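Long-range contacts in spore germination protein B3 (Bacillus subtilis subsp. subtilis, PDB 3N54), which takes part in the germination response of spores to a mixture of L-asparagine, glucose, fructose and potassium ions: residues A[10-15]-A[24-29]; A[162-167]-A[299-304]; A[282-287]-A[336-341]. All coordinates share one frame; numbering follows the deposited sequence.

Contact 1 (A[10-15]-A[24-29]); sequences GLAIDE and TYQNLL
Leu-11 lays one methyl, CD1, over the face of the Tyr-25 ring, and the two side chains cross obliquely. This CH-pi contact is nearly centred: CD1 stands 3.6 Å from the ring centroid and only 7° off the ring normal. The first torsions start the two side chains toward each other: Leu-11 CG is anti to the backbone N (chi1 174°), Tyr-25 CG anti to its carbonyl carbon (chi1 -73°). The ring also enters a cation-pi interaction with Lys-51 of the next strand.

Ala-12 and Thr-24 lie on the other face, with 4.3 Å between Ala-12 CB and Thr-24 CB. Beside them, Gln-26 brings its CB to 3.6 Å from Gly-10 O. A water is hydrogen-bonded to both Thr-24 OG1 and Asp-14 OD2, a solvent bridge at this margin.

Four backbone hydrogen bonds frame the pair: Gly-10 and Gln-26 exchange two, as do Ala-12 and Thr-24. Between these rungs Leu-11 faces Tyr-25 as a non-hydrogen-bonded pair, its CA 4.4 Å from Tyr-25 CA. Such a register is that of an antiparallel beta hairpin, here strands 8-15 and 21-28, whose second strand continues the sheet to strand 46-55.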
loop_
_atom_site.group_PDB
_atom_site.type_symbol
_atom_site.label_atom_id
_atom_site.label_comp_id
_atom_site.label_asym_id
_atom_site.label_seq_id
_atom_site.Cartn_x
_atom_site.Cartn_y
_atom_site.Cartn_z
ATOM N N GLY A 10 -10.818 24.051 25.921
ATOM C CA GLY A 10 -10.442 25.446 25.778
ATOM C C GLY A 10 -9.391 25.573 24.692
ATOM O O GLY A 10 -8.877 24.568 24.202
ATOM N N LEU A 11 -9.054 26.808 24.336
ATOM C CA LEU A 11 -8.098 27.070 23.274
ATOM C C LEU A 11 -7.295 28.335 23.527
ATOM O O LEU A 11 -7.857 29.376 23.870
ATOM C CB LEU A 11 -8.828 27.212 21.942
ATOM C CG LEU A 11 -8.002 27.627 20.719
ATOM C CD1 LEU A 11 -6.905 26.600 20.414
ATOM C CD2 LEU A 11 -8.914 27.835 19.513
ATOM N N ALA A 12 -5.978 28.224 23.345
ATOM C CA ALA A 12 -5.079 29.361 23.382
ATOM C C ALA A 12 -4.642 29.637 21.953
ATOM O O ALA A 12 -4.252 28.708 21.238
ATOM C CB ALA A 12 -3.869 29.066 24.251
ATOM N N ILE A 13 -4.738 30.894 21.522
ATOM C CA ILE A 13 -4.224 31.288 20.216
ATOM C C ILE A 13 -3.139 32.331 20.426
ATOM O O ILE A 13 -3.377 33.371 21.045
ATOM C CB ILE A 13 -5.290 31.863 19.257
ATOM C CG1 ILE A 13 -6.541 30.979 19.216
ATOM C CG2 ILE A 13 -4.691 32.011 17.852
ATOM C CD1 ILE A 13 -7.590 31.445 18.210
ATOM N N ASP A 14 -1.951 32.029 19.908
ATOM C CA ASP A 14 -0.791 32.900 20.009
ATOM C C ASP A 14 -0.131 33.138 18.659
ATOM O O ASP A 14 -0.320 32.374 17.701
ATOM C CB ASP A 14 0.264 32.265 20.919
ATOM C CG ASP A 14 -0.062 32.395 22.384
ATOM O OD1 ASP A 14 -0.160 33.547 22.862
ATOM O OD2 ASP A 14 -0.172 31.350 23.067
ATOM N N GLU A 15 0.628 34.225 18.601
ATOM C CA GLU A 15 1.571 34.472 17.527
ATOM C C GLU A 15 2.927 34.399 18.219
ATOM O O GLU A 15 3.137 35.075 19.231
ATOM C CB GLU A 15 1.354 35.819 16.865
ATOM C CG GLU A 15 2.411 36.122 15.823
ATOM C CD GLU A 15 2.088 37.317 14.960
ATOM O OE1 GLU A 15 2.919 37.628 14.086
ATOM O OE2 GLU A 15 1.024 37.949 15.141
ATOM N N THR A 24 -2.980 26.181 20.872
ATOM C CA THR A 24 -2.828 25.116 21.855
ATOM C C THR A 24 -4.190 24.822 22.464
ATOM O O THR A 24 -4.730 25.630 23.217
ATOM C CB THR A 24 -1.833 25.481 22.971
ATOM O OG1 THR A 24 -0.615 25.963 22.397
ATOM C CG2 THR A 24 -1.526 24.250 23.847
ATOM N N TYR A 25 -4.758 23.675 22.107
ATOM C CA TYR A 25 -6.022 23.245 22.683
ATOM C C TYR A 25 -5.785 22.786 24.117
ATOM O O TYR A 25 -4.660 22.449 24.491
ATOM C CB TYR A 25 -6.670 22.157 21.831
ATOM C CG TYR A 25 -7.246 22.708 20.548
ATOM C CD1 TYR A 25 -6.426 23.002 19.462
ATOM C CD2 TYR A 25 -8.606 22.962 20.435
ATOM C CE1 TYR A 25 -6.952 23.522 18.292
ATOM C CE2 TYR A 25 -9.143 23.479 19.270
ATOM C CZ TYR A 25 -8.312 23.754 18.200
ATOM O OH TYR A 25 -8.855 24.266 17.044
ATOM N N GLN A 26 -6.844 22.808 24.917
ATOM C CA GLN A 26 -6.748 22.545 26.350
ATOM C C GLN A 26 -7.873 21.637 26.830
ATOM O O GLN A 26 -9.030 21.807 26.449
ATOM C CB GLN A 26 -6.843 23.865 27.122
ATOM C CG GLN A 26 -5.899 24.988 26.638
ATOM C CD GLN A 26 -4.438 24.695 26.915
ATOM O OE1 GLN A 26 -3.547 25.281 26.301
ATOM N NE2 GLN A 26 -4.185 23.797 27.850
ATOM N N ASN A 27 -7.520 20.677 27.675
ATOM C CA ASN A 27 -8.484 19.801 28.304
ATOM C C ASN A 27 -8.721 20.367 29.691
ATOM O O ASN A 27 -7.887 20.214 30.585
ATOM C CB ASN A 27 -7.948 18.371 28.340
ATOM C CG ASN A 27 -7.700 17.808 26.945
ATOM O OD1 ASN A 27 -6.602 17.330 26.633
ATOM N ND2 ASN A 27 -8.709 17.883 26.097
ATOM N N LEU A 28 -9.849 21.049 29.864
ATOM C CA LEU A 28 -10.100 21.790 31.104
ATOM C C LEU A 28 -10.348 20.858 32.291
ATOM O O LEU A 28 -11.036 19.840 32.170
ATOM C CB LEU A 28 -11.268 22.767 30.933
ATOM C CG LEU A 28 -11.129 23.767 29.774
ATOM C CD1 LEU A 28 -12.333 24.682 29.735
ATOM C CD2 LEU A 28 -9.828 24.572 29.869
ATOM N N LEU A 29 -9.766 21.226 33.430
ATOM C CA LEU A 29 -9.891 20.461 34.661
ATOM C C LEU A 29 -11.325 20.565 35.162
ATOM O O LEU A 29 -11.860 21.662 35.236
ATOM C CB LEU A 29 -8.921 21.005 35.712
ATOM C CG LEU A 29 -8.775 20.217 37.014
ATOM C CD1 LEU A 29 -8.172 18.846 36.753
ATOM C CD2 LEU A 29 -7.929 21.002 38.024
HETATM O O HOH W 1 -0.873 28.726 21.668
#

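Contact 2 (A[162-167]-A[299-304]); sequences GYSYLI and YKTDPV
Ser-164 turns OG beside its backbone N and anti to its carbonyl carbon (chi1 -70°), while Thr-301 holds OG1 anti to its own backbone N (chi1 -158°); with both CA-CB bonds directed across the contact, the two hydroxyls meet. Ser-164 OG donates to Thr-301 OG1 over a short 2.6 Å. The same threonine torsion puts CG2 between the backbone N and carbonyl carbon, the crowded position, and CG2 lies 3.9 Å from Ser-164 OG. Beyond the pair, Ser-164 OG is hydrogen-bonded to Arg-187 N and Thr-301 OG1 to Asp-326 OD2.

Past the hydroxyls the chains come very close, Tyr-165 CA lying 3.9 Å from Pro-303 CA, but polar backbone atoms are joined through water. One water donates to both Ser-164 O and Asp-302 O; another donates to Pro-303 O and accepts from Leu-166 N. Closer in, Tyr-165 CA approaches Pro-303 O at 3.5 Å in a CA-H...O contact. Leu-166 swings CD2 against the proline ring, 3.8 Å from Pro-303 CB, and offers CD1 to Val-304 CG1.

Asp-302 shapes the loop from behind: its OD1 accepts from Val-304 N at 3.0 Å, an Asx turn, while OD2 is bound by Trp-325 NE1 and Ser-307 N. The contact thus joins the start of strand 165-172 to the loop after helix 271-299. Its chemistry implies a directed join in a buried setting: a relay of hydroxyls runs from a backbone N-H toward a carboxylate, and two waters carry the link between the backbones.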
loop_
_atom_site.group_PDB
_atom_site.type_symbol
_atom_site.label_atom_id
_atom_site.label_comp_id
_atom_site.label_asym_id
_atom_site.label_seq_id
_atom_site.Cartn_x
_atom_site.Cartn_y
_atom_site.Cartn_z
ATOM N N GLY A 162 -12.564 -6.884 6.022
ATOM C CA GLY A 162 -11.606 -7.887 6.483
ATOM C C GLY A 162 -10.605 -8.388 5.454
ATOM O O GLY A 162 -10.203 -9.548 5.496
ATOM N N TYR A 163 -10.195 -7.520 4.536
ATOM C CA TYR A 163 -9.206 -7.888 3.524
ATOM C C TYR A 163 -7.834 -7.357 3.861
ATOM O O TYR A 163 -7.706 -6.247 4.373
ATOM C CB TYR A 163 -9.592 -7.347 2.151
ATOM C CG TYR A 163 -10.694 -8.118 1.485
ATOM C CD1 TYR A 163 -10.414 -9.248 0.718
ATOM C CD2 TYR A 163 -12.014 -7.731 1.623
ATOM C CE1 TYR A 163 -11.428 -9.964 0.106
ATOM C CE2 TYR A 163 -13.025 -8.435 1.018
ATOM C CZ TYR A 163 -12.730 -9.550 0.259
ATOM O OH TYR A 163 -13.745 -10.245 -0.345
ATOM N N SER A 164 -6.820 -8.179 3.598
ATOM C CA SER A 164 -5.445 -7.721 3.581
ATOM C C SER A 164 -5.238 -7.133 2.193
ATOM O O SER A 164 -5.887 -7.550 1.234
ATOM C CB SER A 164 -4.461 -8.859 3.835
ATOM O OG SER A 164 -4.528 -9.323 5.172
ATOM N N TYR A 165 -4.346 -6.161 2.074
ATOM C CA TYR A 165 -4.117 -5.506 0.788
ATOM C C TYR A 165 -2.780 -4.786 0.740
ATOM O O TYR A 165 -2.104 -4.623 1.761
ATOM C CB TYR A 165 -5.250 -4.514 0.484
ATOM C CG TYR A 165 -5.430 -3.443 1.529
ATOM C CD1 TYR A 165 -6.204 -3.676 2.659
ATOM C CD2 TYR A 165 -4.828 -2.196 1.391
ATOM C CE1 TYR A 165 -6.376 -2.695 3.625
ATOM C CE2 TYR A 165 -4.989 -1.208 2.356
ATOM C CZ TYR A 165 -5.765 -1.463 3.467
ATOM O OH TYR A 165 -5.933 -0.492 4.429
ATOM N N LEU A 166 -2.408 -4.364 -0.464
ATOM C CA LEU A 166 -1.172 -3.643 -0.673
ATOM C C LEU A 166 -1.450 -2.154 -0.858
ATOM O O LEU A 166 -2.507 -1.756 -1.330
ATOM C CB LEU A 166 -0.429 -4.194 -1.889
ATOM C CG LEU A 166 0.005 -5.666 -1.858
ATOM C CD1 LEU A 166 0.640 -6.069 -3.191
ATOM C CD2 LEU A 166 0.957 -5.956 -0.699
ATOM N N ILE A 167 -0.471 -1.348 -0.479
ATOM C CA ILE A 167 -0.504 0.087 -0.639
ATOM C C ILE A 167 0.849 0.514 -1.214
ATOM O O ILE A 167 1.885 0.102 -0.703
ATOM C CB ILE A 167 -0.764 0.760 0.712
ATOM C CG1 ILE A 167 -0.705 2.283 0.593
ATOM C CG2 ILE A 167 0.243 0.280 1.734
ATOM C CD1 ILE A 167 -1.116 3.000 1.881
ATOM N N TYR A 299 5.040 -13.089 6.324
ATOM C CA TYR A 299 3.940 -12.175 6.669
ATOM C C TYR A 299 2.635 -12.908 6.998
ATOM O O TYR A 299 1.804 -12.381 7.735
ATOM C CB TYR A 299 3.738 -11.135 5.557
ATOM C CG TYR A 299 5.022 -10.406 5.258
ATOM C CD1 TYR A 299 5.634 -10.502 4.011
ATOM C CD2 TYR A 299 5.672 -9.685 6.253
ATOM C CE1 TYR A 299 6.842 -9.858 3.756
ATOM C CE2 TYR A 299 6.876 -9.046 6.010
ATOM C CZ TYR A 299 7.451 -9.133 4.760
ATOM O OH TYR A 299 8.641 -8.490 4.526
ATOM N N LYS A 300 2.464 -14.110 6.453
ATOM C CA LYS A 300 1.305 -14.954 6.744
ATOM C C LYS A 300 -0.035 -14.295 6.391
ATOM O O LYS A 300 -1.008 -14.385 7.155
ATOM C CB LYS A 300 1.308 -15.388 8.219
ATOM C CG LYS A 300 2.571 -16.134 8.657
ATOM C CD LYS A 300 2.485 -16.525 10.129
ATOM C CE LYS A 300 3.719 -17.283 10.583
ATOM N NZ LYS A 300 3.693 -17.585 12.041
ATOM N N THR A 301 -0.084 -13.629 5.242
ATOM C CA THR A 301 -1.345 -13.077 4.765
ATOM C C THR A 301 -1.375 -12.970 3.241
ATOM O O THR A 301 -0.333 -12.911 2.585
ATOM C CB THR A 301 -1.657 -11.713 5.413
ATOM O OG1 THR A 301 -3.067 -11.471 5.340
ATOM C CG2 THR A 301 -0.885 -10.573 4.737
ATOM N N ASP A 302 -2.592 -12.977 2.709
ATOM C CA ASP A 302 -2.868 -12.880 1.283
ATOM C C ASP A 302 -3.379 -11.466 1.011
ATOM O O ASP A 302 -4.552 -11.178 1.266
ATOM C CB ASP A 302 -3.903 -13.948 0.887
ATOM C CG ASP A 302 -4.660 -13.621 -0.409
ATOM O OD1 ASP A 302 -4.149 -12.853 -1.253
ATOM O OD2 ASP A 302 -5.786 -14.152 -0.579
ATOM N N PRO A 303 -2.499 -10.572 0.514
ATOM C CA PRO A 303 -2.887 -9.196 0.237
ATOM C C PRO A 303 -3.236 -8.952 -1.232
ATOM O O PRO A 303 -3.255 -7.801 -1.672
ATOM C CB PRO A 303 -1.619 -8.422 0.598
ATOM C CG PRO A 303 -0.493 -9.370 0.212
ATOM C CD PRO A 303 -1.063 -10.775 0.233
ATOM N N VAL A 304 -3.510 -10.016 -1.981
ATOM C CA VAL A 304 -3.775 -9.890 -3.415
ATOM C C VAL A 304 -5.085 -10.561 -3.834
ATOM O O VAL A 304 -5.277 -10.903 -5.003
ATOM C CB VAL A 304 -2.588 -10.438 -4.246
ATOM C CG1 VAL A 304 -1.400 -9.501 -4.120
ATOM C CG2 VAL A 304 -2.226 -11.844 -3.808
HETATM O O HOH W 2 -6.368 -9.886 -0.208
HETATM O O HOH W 3 -3.619 -5.543 -3.119
#

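Contact 3 (A[282-287]-A[336-341]); sequences KKLERD and YDISFK
On the helix that sets Leu-284 and Glu-285 against Ile-338, Lys-283 NZ donates to Asp-287 OD2 at 2.8 Å, a salt bridge one helical turn long that uses the syn lone pair of the carboxylate. It lies apart from the strand, which the helix meets with other residues. The motif is helix-on-sheet packing within a beta-alpha-beta crossover: helix 271-299, followed by shorter helices, connects strand 245-258 to its parallel neighbour 333-342, an edge strand of a four-stranded mixed sheet. The segments run at 145° to each other, their axes 8.9 Å apart at closest approach.

Tyr-336, Ile-338 and Phe-340, every second residue of the strand, present their side chains to the helix. Ile-338 sits in the middle. Its CD1 reaches the helical backbone itself, 3.7 Å from Glu-285 N, and also touches Glu-285 CB at 3.9 Å; both CD1 and the other branch, CG2, meet Leu-284 CD2. At one end Glu-285 extends its chain until OE2 lies 3.7 Å from Tyr-336 CB, with the carboxylate turned 84° from the phenol ring. This is a van der Waals approach to carbon, whereas the tyrosine ring finds further packing on Val-288 and Met-292 of the same helix.

The other end is more deeply buried. Phe-340 meets the rings of Trp-206 and Phe-227, and its backbone N is hydrogen-bonded to Glu-281 OE2, a further tie between helix and strand. Leu-284, its CG anti to the backbone N (chi1 -174°), crosses Phe-340 at about a right angle. Its CD2 methyl lies in the plane of the phenyl ring at the edge, 3.8 Å from both Phe-340 CZ and Phe-340 CE1.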
loop_
_atom_site.group_PDB
_atom_site.type_symbol
_atom_site.label_atom_id
_atom_site.label_comp_id
_atom_site.label_asym_id
_atom_site.label_seq_id
_atom_site.Cartn_x
_atom_site.Cartn_y
_atom_site.Cartn_z
ATOM N N LYS A 282 11.142 -18.755 -16.734
ATOM C CA LYS A 282 11.709 -19.388 -15.543
ATOM C C LYS A 282 12.066 -18.365 -14.468
ATOM O O LYS A 282 11.896 -18.632 -13.280
ATOM C CB LYS A 282 12.941 -20.229 -15.895
ATOM C CG LYS A 282 12.623 -21.572 -16.549
ATOM C CD LYS A 282 13.900 -22.375 -16.811
ATOM C CE LYS A 282 13.596 -23.834 -17.103
ATOM N NZ LYS A 282 14.832 -24.654 -17.244
ATOM N N LYS A 283 12.558 -17.200 -14.884
ATOM C CA LYS A 283 12.905 -16.143 -13.936
ATOM C C LYS A 283 11.664 -15.644 -13.194
ATOM O O LYS A 283 11.676 -15.528 -11.973
ATOM C CB LYS A 283 13.620 -14.976 -14.630
ATOM C CG LYS A 283 13.874 -13.794 -13.699
ATOM C CD LYS A 283 14.869 -12.809 -14.271
ATOM C CE LYS A 283 14.933 -11.541 -13.420
ATOM N NZ LYS A 283 15.115 -11.812 -11.963
ATOM N N LEU A 284 10.594 -15.360 -13.928
ATOM C CA LEU A 284 9.357 -14.905 -13.295
ATOM C C LEU A 284 8.887 -15.941 -12.277
ATOM O O LEU A 284 8.474 -15.593 -11.167
ATOM C CB LEU A 284 8.261 -14.648 -14.339
ATOM C CG LEU A 284 6.950 -14.033 -13.838
ATOM C CD1 LEU A 284 7.189 -12.662 -13.233
ATOM C CD2 LEU A 284 5.921 -13.931 -14.963
ATOM N N GLU A 285 8.969 -17.211 -12.658
ATOM C CA GLU A 285 8.528 -18.297 -11.795
ATOM C C GLU A 285 9.312 -18.355 -10.490
ATOM O O GLU A 285 8.721 -18.429 -9.417
ATOM C CB GLU A 285 8.632 -19.647 -12.507
ATOM C CG GLU A 285 8.107 -20.790 -11.657
ATOM C CD GLU A 285 7.832 -22.044 -12.451
ATOM O OE1 GLU A 285 8.595 -22.350 -13.389
ATOM O OE2 GLU A 285 6.855 -22.736 -12.118
ATOM N N ARG A 286 10.636 -18.329 -10.572
ATOM C CA ARG A 286 11.429 -18.414 -9.347
ATOM C C ARG A 286 11.276 -17.138 -8.510
ATOM O O ARG A 286 11.284 -17.200 -7.286
ATOM C CB ARG A 286 12.903 -18.755 -9.632
ATOM C CG ARG A 286 13.795 -17.624 -10.100
ATOM C CD ARG A 286 15.242 -18.151 -10.328
ATOM N NE ARG A 286 15.407 -18.695 -11.668
ATOM C CZ ARG A 286 15.943 -18.051 -12.707
ATOM N NH1 ARG A 286 16.417 -16.813 -12.600
ATOM N NH2 ARG A 286 16.011 -18.669 -13.879
ATOM N N ASP A 287 11.114 -15.995 -9.165
ATOM C CA ASP A 287 10.916 -14.745 -8.442
ATOM C C ASP A 287 9.578 -14.746 -7.699
ATOM O O ASP A 287 9.520 -14.312 -6.552
ATOM C CB ASP A 287 11.037 -13.535 -9.380
ATOM C CG ASP A 287 12.467 -13.320 -9.875
ATOM O OD1 ASP A 287 13.398 -13.927 -9.309
ATOM O OD2 ASP A 287 12.665 -12.540 -10.827
ATOM N N TYR A 336 2.500 -23.027 -11.561
ATOM C CA TYR A 336 2.524 -21.948 -12.533
ATOM C C TYR A 336 2.715 -22.466 -13.949
ATOM O O TYR A 336 3.415 -23.448 -14.169
ATOM C CB TYR A 336 3.644 -20.960 -12.189
ATOM C CG TYR A 336 3.576 -20.448 -10.769
ATOM C CD1 TYR A 336 2.879 -19.284 -10.458
ATOM C CD2 TYR A 336 4.192 -21.136 -9.731
ATOM C CE1 TYR A 336 2.804 -18.815 -9.151
ATOM C CE2 TYR A 336 4.123 -20.674 -8.424
ATOM C CZ TYR A 336 3.429 -19.512 -8.141
ATOM O OH TYR A 336 3.361 -19.056 -6.845
ATOM N N ASP A 337 2.069 -21.802 -14.900
ATOM C CA ASP A 337 2.247 -22.085 -16.310
ATOM C C ASP A 337 2.479 -20.737 -16.972
ATOM O O ASP A 337 1.537 -20.006 -17.273
ATOM C CB ASP A 337 1.026 -22.807 -16.886
ATOM C CG ASP A 337 1.212 -23.215 -18.345
ATOM O OD1 ASP A 337 0.595 -24.220 -18.754
ATOM O OD2 ASP A 337 1.969 -22.546 -19.083
ATOM N N ILE A 338 3.746 -20.405 -17.183
ATOM C CA ILE A 338 4.116 -19.100 -17.702
ATOM C C ILE A 338 4.555 -19.219 -19.154
ATOM O O ILE A 338 5.424 -20.023 -19.479
ATOM C CB ILE A 338 5.230 -18.473 -16.844
ATOM C CG1 ILE A 338 4.811 -18.471 -15.369
ATOM C CG2 ILE A 338 5.536 -17.072 -17.317
ATOM C CD1 ILE A 338 5.803 -17.820 -14.441
ATOM N N SER A 339 3.946 -18.414 -20.018
ATOM C CA SER A 339 4.239 -18.433 -21.442
ATOM C C SER A 339 4.487 -17.022 -21.957
ATOM O O SER A 339 3.591 -16.179 -21.949
ATOM C CB SER A 339 3.084 -19.082 -22.208
ATOM O OG SER A 339 3.358 -19.130 -23.599
ATOM N N PHE A 340 5.714 -16.773 -22.396
ATOM C CA PHE A 340 6.112 -15.471 -22.915
ATOM C C PHE A 340 6.193 -15.557 -24.431
ATOM O O PHE A 340 6.442 -16.628 -24.983
ATOM C CB PHE A 340 7.471 -15.056 -22.338
ATOM C CG PHE A 340 7.405 -14.429 -20.962
ATOM C CD1 PHE A 340 6.503 -14.871 -19.996
ATOM C CD2 PHE A 340 8.296 -13.422 -20.619
ATOM C CE1 PHE A 340 6.471 -14.290 -18.738
ATOM C CE2 PHE A 340 8.271 -12.845 -19.360
ATOM C CZ PHE A 340 7.359 -13.281 -18.419
ATOM N N LYS A 341 5.983 -14.427 -25.099
ATOM C CA LYS A 341 6.047 -14.362 -26.555
ATOM C C LYS A 341 6.687 -13.058 -27.012
ATOM O O LYS A 341 6.146 -11.980 -26.763
ATOM C CB LYS A 341 4.642 -14.493 -27.156
ATOM C CG LYS A 341 4.039 -15.900 -27.055
ATOM C CD LYS A 341 2.539 -15.916 -27.357
ATOM C CE LYS A 341 1.716 -15.358 -26.188
ATOM N NZ LYS A 341 0.250 -15.369 -26.463
#

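In the fold
The three contacts sample an elongated chain from surface to core. Contact 1 is a surface hairpin, its centre 36 Å from the centre of the chain, and contact 3, on the opposite side of that centre, is partly buried. Contact 2 lies between them, about 10 Å from the chain centre, and is the buried one. Contacts 2 and 3 both draw on helix 271-299, the former on the loop leaving it, the latter on its body; their centres are 23 Å apart and their segments alternate along the chain. Chemistry follows place: backbone hydrogen bonds pair the hairpin, hydroxyls and waters join the N-terminal and C-terminal parts, and apolar branches seat the helix.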